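Local atomic coordinates of Non-reducing end beta-L-arabinofuranosidase (Bacteroides thetaiotaomicron, PDB entry 5MQO), a protein that probably hydrolyses glycosidic bonds of plant pectin as a GH127 family glycoside hydrolase of a gut bacterium, consistent with an aceric acidase. Residues D269-V274 with N281-P286; G499-V504 with K521-A526; I619-I624 with R650-E655. All coordinates share one frame; numbering follows the deposited sequence.

Contact 1: D269-V274 with N281-P286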
loop_
_atom_site.group_PDB
_atom_site.type_symbol
_atom_site.label_atom_id
_atom_site.label_comp_id
_atom_site.label_asym_id
_atom_site.label_seq_id
_atom_site.Cartn_x
_atom_site.Cartn_y
_atom_site.Cartn_z
ATOM N N ASP A 269 8.548 -18.927 -14.898
ATOM C CA ASP A 269 9.096 -20.256 -15.151
ATOM C C ASP A 269 10.603 -20.386 -14.902
ATOM O O ASP A 269 11.050 -21.443 -14.505
ATOM C CB ASP A 269 8.758 -20.711 -16.584
ATOM C CG ASP A 269 7.287 -21.067 -16.755
ATOM O OD1 ASP A 269 6.499 -20.992 -15.778
ATOM O OD2 ASP A 269 6.936 -21.434 -17.880
ATOM N N ILE A 270 11.361 -19.328 -15.166
ATOM C CA ILE A 270 12.791 -19.331 -14.958
ATOM C C ILE A 270 13.167 -19.363 -13.473
ATOM O O ILE A 270 14.121 -20.018 -13.112
ATOM C CB ILE A 270 13.454 -18.137 -15.665
ATOM C CG1 ILE A 270 13.784 -18.522 -17.099
ATOM C CG2 ILE A 270 14.752 -17.701 -14.972
ATOM C CD1 ILE A 270 14.240 -17.350 -17.962
ATOM N N ARG A 271 12.447 -18.651 -12.613
ATOM C CA ARG A 271 12.846 -18.580 -11.222
ATOM C C ARG A 271 13.239 -19.936 -10.748
ATOM O O ARG A 271 12.449 -20.864 -10.829
ATOM C CB ARG A 271 11.719 -18.149 -10.310
ATOM C CG ARG A 271 11.338 -16.739 -10.505
ATOM C CD ARG A 271 10.631 -16.159 -9.313
ATOM N NE ARG A 271 11.029 -14.764 -9.316
ATOM C CZ ARG A 271 11.967 -14.243 -8.549
ATOM N NH1 ARG A 271 12.567 -14.964 -7.612
ATOM N NH2 ARG A 271 12.267 -12.960 -8.684
ATOM N N GLY A 272 14.453 -20.039 -10.226
ATOM C CA GLY A 272 14.921 -21.260 -9.605
ATOM C C GLY A 272 15.400 -22.317 -10.559
ATOM O O GLY A 272 15.548 -23.444 -10.159
ATOM N N MET A 273 15.655 -21.952 -11.813
ATOM C CA MET A 273 16.238 -22.854 -12.793
ATOM C C MET A 273 17.671 -22.347 -13.013
ATOM O O MET A 273 18.139 -22.144 -14.126
ATOM C CB MET A 273 15.382 -22.866 -14.068
ATOM C CG MET A 273 13.886 -23.120 -13.848
ATOM S SD MET A 273 13.370 -24.729 -13.161
ATOM C CE MET A 273 13.315 -25.750 -14.631
ATOM N N VAL A 274 18.369 -22.152 -11.904
ATOM C CA VAL A 274 19.680 -21.526 -11.904
ATOM C C VAL A 274 20.439 -22.118 -10.735
ATOM O O VAL A 274 19.848 -22.563 -9.760
ATOM C CB VAL A 274 19.562 -19.967 -11.844
ATOM C CG1 VAL A 274 20.744 -19.278 -11.145
ATOM C CG2 VAL A 274 19.368 -19.397 -13.255
ATOM N N ASN A 281 16.471 -13.597 -2.788
ATOM C CA ASN A 281 15.849 -13.245 -4.085
ATOM C C ASN A 281 14.695 -14.185 -4.520
ATOM O O ASN A 281 14.365 -14.250 -5.720
ATOM C CB ASN A 281 16.907 -13.116 -5.188
ATOM C CG ASN A 281 16.334 -12.526 -6.481
ATOM O OD1 ASN A 281 15.563 -11.543 -6.470
ATOM N ND2 ASN A 281 16.683 -13.157 -7.615
ATOM N N GLN A 282 14.046 -14.851 -3.553
ATOM C CA GLN A 282 12.949 -15.801 -3.799
ATOM C C GLN A 282 13.219 -16.717 -5.022
ATOM O O GLN A 282 12.309 -16.956 -5.833
ATOM C CB GLN A 282 11.617 -15.064 -4.002
ATOM C CG GLN A 282 11.204 -14.081 -2.926
ATOM C CD GLN A 282 12.085 -12.842 -2.812
ATOM O OE1 GLN A 282 12.465 -12.234 -3.815
ATOM N NE2 GLN A 282 12.429 -12.472 -1.575
ATOM N N ASP A 283 14.460 -17.193 -5.185
ATOM C CA ASP A 283 14.807 -17.995 -6.360
ATOM C C ASP A 283 15.753 -19.169 -6.064
ATOM O O ASP A 283 16.476 -19.603 -6.969
ATOM C CB ASP A 283 15.289 -17.094 -7.556
ATOM C CG ASP A 283 16.740 -16.543 -7.417
ATOM O OD1 ASP A 283 17.380 -16.677 -6.345
ATOM O OD2 ASP A 283 17.245 -15.944 -8.415
ATOM N N ARG A 284 15.739 -19.678 -4.820
ATOM C CA ARG A 284 16.487 -20.894 -4.455
ATOM C C ARG A 284 15.818 -22.090 -5.128
ATOM O O ARG A 284 16.494 -22.963 -5.680
ATOM C CB ARG A 284 16.546 -21.129 -2.930
ATOM C CG ARG A 284 17.544 -22.212 -2.506
ATOM C CD ARG A 284 17.149 -22.990 -1.251
ATOM N NE ARG A 284 17.348 -22.240 0.002
ATOM C CZ ARG A 284 18.412 -22.320 0.817
ATOM N NH1 ARG A 284 19.426 -23.108 0.541
ATOM N NH2 ARG A 284 18.469 -21.590 1.937
ATOM N N ILE A 285 14.491 -22.086 -5.093
ATOM C CA ILE A 285 13.636 -23.136 -5.653
ATOM C C ILE A 285 12.670 -22.503 -6.653
ATOM O O ILE A 285 12.436 -21.301 -6.603
ATOM C CB ILE A 285 12.879 -23.896 -4.523
ATOM C CG1 ILE A 285 11.741 -23.036 -3.894
ATOM C CG2 ILE A 285 13.879 -24.358 -3.458
ATOM C CD1 ILE A 285 11.152 -23.567 -2.599
ATOM N N PRO A 286 12.107 -23.298 -7.573
ATOM C CA PRO A 286 11.110 -22.750 -8.501
ATOM C C PRO A 286 9.912 -22.087 -7.841
ATOM O O PRO A 286 9.604 -22.377 -6.706
ATOM C CB PRO A 286 10.661 -23.990 -9.266
ATOM C CG PRO A 286 11.900 -24.804 -9.306
ATOM C CD PRO A 286 12.455 -24.678 -7.937
#

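Contact 2: G499-V504 with K521-A526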
loop_
_atom_site.group_PDB
_atom_site.type_symbol
_atom_site.label_atom_id
_atom_site.label_comp_id
_atom_site.label_asym_id
_atom_site.label_seq_id
_atom_site.Cartn_x
_atom_site.Cartn_y
_atom_site.Cartn_z
ATOM N N GLY A 499 -24.018 4.942 -21.214
ATOM C CA GLY A 499 -23.865 6.372 -20.928
ATOM C C GLY A 499 -23.206 6.582 -19.572
ATOM O O GLY A 499 -22.767 5.624 -18.931
ATOM N N GLU A 500 -23.143 7.843 -19.145
ATOM C CA GLU A 500 -22.504 8.229 -17.892
ATOM C C GLU A 500 -23.261 7.710 -16.693
ATOM O O GLU A 500 -24.483 7.638 -16.694
ATOM C CB GLU A 500 -22.420 9.750 -17.734
ATOM C CG GLU A 500 -21.102 10.379 -18.156
ATOM C CD GLU A 500 -20.869 11.767 -17.549
ATOM O OE1 GLU A 500 -21.653 12.210 -16.658
ATOM O OE2 GLU A 500 -19.876 12.413 -17.971
ATOM N N LEU A 501 -22.505 7.350 -15.670
ATOM C CA LEU A 501 -23.032 7.135 -14.347
ATOM C C LEU A 501 -22.120 7.959 -13.489
ATOM O O LEU A 501 -20.910 7.785 -13.545
ATOM C CB LEU A 501 -22.954 5.664 -13.977
ATOM C CG LEU A 501 -23.714 5.237 -12.725
ATOM C CD1 LEU A 501 -23.913 3.728 -12.741
ATOM C CD2 LEU A 501 -22.996 5.690 -11.462
ATOM N N ALA A 502 -22.684 8.891 -12.736
ATOM C CA ALA A 502 -21.878 9.731 -11.858
ATOM C C ALA A 502 -22.411 9.610 -10.462
ATOM O O ALA A 502 -23.619 9.570 -10.279
ATOM C CB ALA A 502 -21.928 11.170 -12.308
ATOM N N LEU A 503 -21.533 9.532 -9.472
ATOM C CA LEU A 503 -22.013 9.572 -8.104
ATOM C C LEU A 503 -21.121 10.425 -7.202
ATOM O O LEU A 503 -20.011 10.795 -7.554
ATOM C CB LEU A 503 -22.266 8.157 -7.565
ATOM C CG LEU A 503 -21.119 7.138 -7.535
ATOM C CD1 LEU A 503 -20.182 7.344 -6.348
ATOM C CD2 LEU A 503 -21.675 5.725 -7.509
ATOM N N VAL A 504 -21.670 10.780 -6.057
ATOM C CA VAL A 504 -20.999 11.629 -5.092
ATOM C C VAL A 504 -20.985 10.913 -3.744
ATOM O O VAL A 504 -22.033 10.479 -3.244
ATOM C CB VAL A 504 -21.689 12.999 -4.952
ATOM C CG1 VAL A 504 -20.825 13.944 -4.136
ATOM C CG2 VAL A 504 -21.927 13.588 -6.325
ATOM N N LYS A 521 -26.007 11.132 -11.953
ATOM C CA LYS A 521 -26.467 10.709 -13.278
ATOM C C LYS A 521 -26.523 9.207 -13.312
ATOM O O LYS A 521 -25.578 8.546 -12.878
ATOM C CB LYS A 521 -25.546 11.232 -14.386
ATOM C CG LYS A 521 -25.260 12.724 -14.250
ATOM C CD LYS A 521 -25.217 13.458 -15.579
ATOM C CE LYS A 521 -25.870 14.827 -15.421
ATOM N NZ LYS A 521 -25.774 15.615 -16.679
ATOM N N VAL A 522 -27.659 8.686 -13.760
ATOM C CA VAL A 522 -27.833 7.279 -14.059
ATOM C C VAL A 522 -28.234 7.288 -15.503
ATOM O O VAL A 522 -29.124 8.065 -15.877
ATOM C CB VAL A 522 -28.968 6.634 -13.228
ATOM C CG1 VAL A 522 -29.266 5.214 -13.686
ATOM C CG2 VAL A 522 -28.611 6.617 -11.751
ATOM N N PRO A 523 -27.594 6.441 -16.333
ATOM C CA PRO A 523 -28.089 6.392 -17.719
ATOM C C PRO A 523 -29.469 5.711 -17.752
ATOM O O PRO A 523 -29.714 4.777 -16.967
ATOM C CB PRO A 523 -27.017 5.594 -18.460
ATOM C CG PRO A 523 -26.172 4.938 -17.401
ATOM C CD PRO A 523 -26.615 5.377 -16.047
ATOM N N ARG A 524 -30.361 6.194 -18.618
ATOM C CA ARG A 524 -31.781 5.782 -18.583
ATOM C C ARG A 524 -32.017 4.316 -18.945
ATOM O O ARG A 524 -32.962 3.715 -18.446
ATOM C CB ARG A 524 -32.666 6.697 -19.457
ATOM C CG ARG A 524 -33.016 8.049 -18.822
ATOM C CD ARG A 524 -33.803 8.970 -19.769
ATOM N NE ARG A 524 -33.826 10.372 -19.315
ATOM C CZ ARG A 524 -34.226 11.427 -20.038
ATOM N NH1 ARG A 524 -34.665 11.286 -21.287
ATOM N NH2 ARG A 524 -34.186 12.648 -19.501
ATOM N N LYS A 525 -31.157 3.746 -19.785
ATOM C CA LYS A 525 -31.315 2.359 -20.239
ATOM C C LYS A 525 -30.548 1.308 -19.417
ATOM O O LYS A 525 -30.510 0.141 -19.816
ATOM C CB LYS A 525 -30.925 2.249 -21.722
ATOM C CG LYS A 525 -31.837 3.022 -22.676
ATOM C CD LYS A 525 -33.245 2.432 -22.785
ATOM C CE LYS A 525 -34.034 3.085 -23.915
ATOM N NZ LYS A 525 -35.269 2.326 -24.236
ATOM N N ALA A 526 -29.945 1.698 -18.288
ATOM C CA ALA A 526 -29.351 0.722 -17.351
ATOM C C ALA A 526 -30.498 0.006 -16.684
ATOM O O ALA A 526 -31.565 0.595 -16.502
ATOM C CB ALA A 526 -28.473 1.403 -16.311
#

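Contact 3: I619-I624 with R650-E655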
loop_
_atom_site.group_PDB
_atom_site.type_symbol
_atom_site.label_atom_id
_atom_site.label_comp_id
_atom_site.label_asym_id
_atom_site.label_seq_id
_atom_site.Cartn_x
_atom_site.Cartn_y
_atom_site.Cartn_z
ATOM N N ILE A 619 7.692 6.944 28.593
ATOM C CA ILE A 619 6.814 6.104 27.783
ATOM C C ILE A 619 6.844 4.622 28.142
ATOM O O ILE A 619 5.817 3.949 28.040
ATOM C CB ILE A 619 7.159 6.280 26.285
ATOM C CG1 ILE A 619 6.104 5.642 25.375
ATOM C CG2 ILE A 619 8.557 5.742 25.980
ATOM C CD1 ILE A 619 6.236 6.083 23.941
ATOM N N ASP A 620 8.000 4.106 28.553
ATOM C CA ASP A 620 8.109 2.682 28.914
ATOM C C ASP A 620 7.198 2.305 30.086
ATOM O O ASP A 620 6.679 1.197 30.111
ATOM C CB ASP A 620 9.552 2.275 29.236
ATOM C CG ASP A 620 10.472 2.271 28.023
ATOM O OD1 ASP A 620 10.029 2.187 26.858
ATOM O OD2 ASP A 620 11.685 2.327 28.261
ATOM N N ASN A 621 6.975 3.241 31.012
ATOM C CA ASN A 621 6.126 3.036 32.189
ATOM C C ASN A 621 4.601 3.125 31.968
ATOM O O ASN A 621 3.832 2.947 32.934
ATOM C CB ASN A 621 6.496 4.072 33.263
ATOM C CG ASN A 621 7.945 3.987 33.695
ATOM O OD1 ASN A 621 8.571 4.996 33.978
ATOM N ND2 ASN A 621 8.485 2.788 33.725
ATOM N N ILE A 622 4.149 3.398 30.747
ATOM C CA ILE A 622 2.721 3.540 30.471
ATOM C C ILE A 622 2.057 2.170 30.293
ATOM O O ILE A 622 2.480 1.416 29.428
ATOM C CB ILE A 622 2.496 4.358 29.191
ATOM C CG1 ILE A 622 3.127 5.761 29.298
ATOM C CG2 ILE A 622 1.016 4.457 28.868
ATOM C CD1 ILE A 622 2.603 6.607 30.444
ATOM N N LEU A 623 1.034 1.851 31.105
ATOM C CA LEU A 623 0.214 0.636 30.922
ATOM C C LEU A 623 -1.203 0.971 30.538
ATOM O O LEU A 623 -1.823 1.857 31.125
ATOM C CB LEU A 623 0.074 -0.177 32.191
ATOM C CG LEU A 623 1.195 -0.192 33.199
ATOM C CD1 LEU A 623 0.695 -0.971 34.425
ATOM C CD2 LEU A 623 2.449 -0.791 32.570
ATOM N N ILE A 624 -1.739 0.203 29.613
ATOM C CA ILE A 624 -3.098 0.395 29.169
ATOM C C ILE A 624 -3.983 -0.633 29.893
ATOM O O ILE A 624 -3.868 -1.822 29.616
ATOM C CB ILE A 624 -3.178 0.198 27.652
ATOM C CG1 ILE A 624 -2.279 1.205 26.925
ATOM C CG2 ILE A 624 -4.611 0.294 27.173
ATOM C CD1 ILE A 624 -2.528 2.669 27.282
ATOM N N ARG A 650 -2.427 3.663 33.133
ATOM C CA ARG A 650 -1.804 3.420 34.441
ATOM C C ARG A 650 -0.301 3.653 34.336
ATOM O O ARG A 650 0.296 3.449 33.286
ATOM C CB ARG A 650 -2.147 2.030 34.954
ATOM C CG ARG A 650 -3.657 1.861 35.157
ATOM C CD ARG A 650 -4.089 0.478 35.616
ATOM N NE ARG A 650 -3.230 0.035 36.715
ATOM C CZ ARG A 650 -3.079 -1.230 37.092
ATOM N NH1 ARG A 650 -3.757 -2.212 36.489
ATOM N NH2 ARG A 650 -2.239 -1.514 38.084
ATOM N N LEU A 651 0.311 4.126 35.401
ATOM C CA LEU A 651 1.719 4.486 35.349
ATOM C C LEU A 651 2.506 3.568 36.253
ATOM O O LEU A 651 2.153 3.400 37.437
ATOM C CB LEU A 651 1.922 5.931 35.789
ATOM C CG LEU A 651 3.369 6.426 35.833
ATOM C CD1 LEU A 651 3.901 6.561 34.425
ATOM C CD2 LEU A 651 3.493 7.744 36.582
ATOM N N ALA A 652 3.589 3.005 35.715
ATOM C CA ALA A 652 4.494 2.192 36.522
ATOM C C ALA A 652 5.421 3.076 37.356
ATOM O O ALA A 652 5.850 4.116 36.880
ATOM C CB ALA A 652 5.303 1.282 35.626
ATOM N N SER A 653 5.728 2.677 38.587
ATOM C CA SER A 653 6.763 3.379 39.367
ATOM C C SER A 653 8.063 3.294 38.581
ATOM O O SER A 653 8.274 2.294 37.909
ATOM C CB SER A 653 6.959 2.728 40.734
ATOM O OG SER A 653 5.750 2.738 41.489
ATOM N N SER A 654 8.916 4.321 38.634
ATOM C CA SER A 654 10.136 4.331 37.800
ATOM C C SER A 654 11.453 4.234 38.579
ATOM O O SER A 654 11.996 5.246 39.007
ATOM C CB SER A 654 10.155 5.547 36.846
ATOM O OG SER A 654 10.518 6.753 37.483
ATOM N N GLU A 655 11.945 3.005 38.753
ATOM C CA GLU A 655 13.331 2.738 39.179
ATOM C C GLU A 655 14.234 2.824 37.951
ATOM O O GLU A 655 13.801 2.474 36.856
ATOM C CB GLU A 655 13.460 1.337 39.796
ATOM C CG GLU A 655 12.532 1.042 40.986
ATOM C CD GLU A 655 12.988 -0.165 41.823
ATOM O OE1 GLU A 655 13.197 -1.281 41.266
ATOM O OE2 GLU A 655 13.136 0.015 43.056
#

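Contact 1: D269-V274 with N281-P286
Arg271 reaches residues 281-286 with CG anti to its own carbonyl carbon (chi1 -69°) and CD roughly anti to CA (chi2 -158°). At its end, NH1 grips two successive backbone carbonyls. It donates to Asn281 O at 2.7 Å, with the acceptor almost in the guanidinium plane and an N-H...O angle of 162°. The bond to Gln282 O is equally short but weak and more bent. CB of Asp283 sits 3.5 Å from NH1. The Asp283 carboxylate does not pair with the guanidinium: its OD1 takes the backbone N-H of Thr278. NH2 of Arg271 is held by the Tyr245 hydroxyl.

At Gly272 the two backbones come close. This residue has a positive phi, and a CB there would clash with Ile285 C and Pro286 N. Pro286 CA makes a CH...O contact with Arg271 O at 3.3 Å. Met273 SD lies 4.1 Å from Pro286 CG, the two side chains crossing at about a right angle.

Residues 270-273 form a type II beta turn with glycine at its third position, a classic place for that residue. The turn lies at the C-terminal side of helix 258-270, and the arginine clamps the loop leading to helix 297-314 in the catalytic domain.

Contact 2: G499-V504 with K521-A526
Lys521 and Glu500 bring their side chains across each other obliquely at the edge of this strand pair. The touching atoms are the aliphatic CD of Lys521 and OE1 of Glu500, 3.9 Å apart. The opposite charges do not meet, since Lys521 NZ stays 5.3 Å from Glu500 OE1. The lysine CG is anti to its carbonyl carbon (chi1 -49°), which sets it beside the methyl of Ala502. CB of Ala502 and CG of Lys521 lie on the same face of the sheet, 4.2 Å apart.

Beneath them the backbones form an antiparallel hydrogen-bonded pair. Ala502 N donates to Lys521 O at 2.9 Å. The return bond, from Lys521 N to Ala502 O, is weak. Leu501 CA also points a hydrogen at Lys521 O, at 3.3 Å. The leucine CG lies 3.8 Å from this same oxygen, so polar and apolar groups gather round it.

Beyond the pair, the ring of Pro523 lies against strand 500-506. Its CD and CG both rest against Glu500 O, with CD at 3.2 Å. Its CB and CG lie against the backbone of Gly499. Leu501 CB approaches Pro523 CD from the strand, and the leucine side chain also touches Trp495.

The proline has no N-H to offer Glu500 O, although its nitrogen is near. The ladder between strands 500-506 and 514-521 therefore does not continue through Pro523, and ring contacts take its place. The charged pair is consistent with a modest electrostatic attraction between two solvent-exposed residues, not a fixed salt bridge.

Contact 3: I619-I624 with R650-E655
Ile622 and Leu623 pair with Leu651 and Arg650 in a short antiparallel ladder, where strand 622-625 meets the end of strand 640-651 in the C-terminal domain. One backbone bond from Ala652 to Asn621 extends it. Leu623 and Arg650 form the hydrogen-bonded pair. Leu623 N donates to Arg650 O at 2.8 Å and nearly straight (174°), and Arg650 N returns a bond to Leu623 O. One step on, Ala652 N donates to Asn621 O at 2.8 Å, in the plane of that carbonyl.

The Leu623 and Arg650 side chains share one face. Leu623 CD1 comes 4.2 Å from Arg650 CB. The guanidinium goes on to Ala668 O through NH2. Ile622 and Leu651 occupy the other face as a non-hydrogen-bonded pair, touching through their CD1 methyls. Ile622 also packs on Val672 and Ile674 of strand 670-678.

Asn621 lies in the 3-10 turn 619-621. Its CB is 3.8 Å from both Leu651 CD1 and Ala652 CB. Chi1 (-59°) sets CG anti to the carbonyl carbon. From there OD1 comes 3.3 Å from Ser654 CB. An alanine at Asn621 would keep CB and the backbone bond, but would probably open a gap beside Ser654 CB, where the amide now lies.

The chemistry is divided. Backbone bonds fix the register, while the asparagine side chain meets residues 650-655 by van der Waals contact.

The three contacts follow one another along the chain, each closing before the next opens, and each falls in a different domain. Contact 1 lies in the catalytic domain, between helices 258-270 and 297-314. Contact 2 belongs to the middle domain and its seven-stranded antiparallel sheet. Contact 3 belongs to the mixed sheet of the C-terminal domain. Their centres are far apart: 49 Å from contact 1 to either of the others, and 57 Å between contacts 2 and 3, which lie on opposite sides of the chain's centre. None touches another. Each joins elements close in sequence, its segments only 7, 17 and 26 residues apart in contacts 1, 2 and 3.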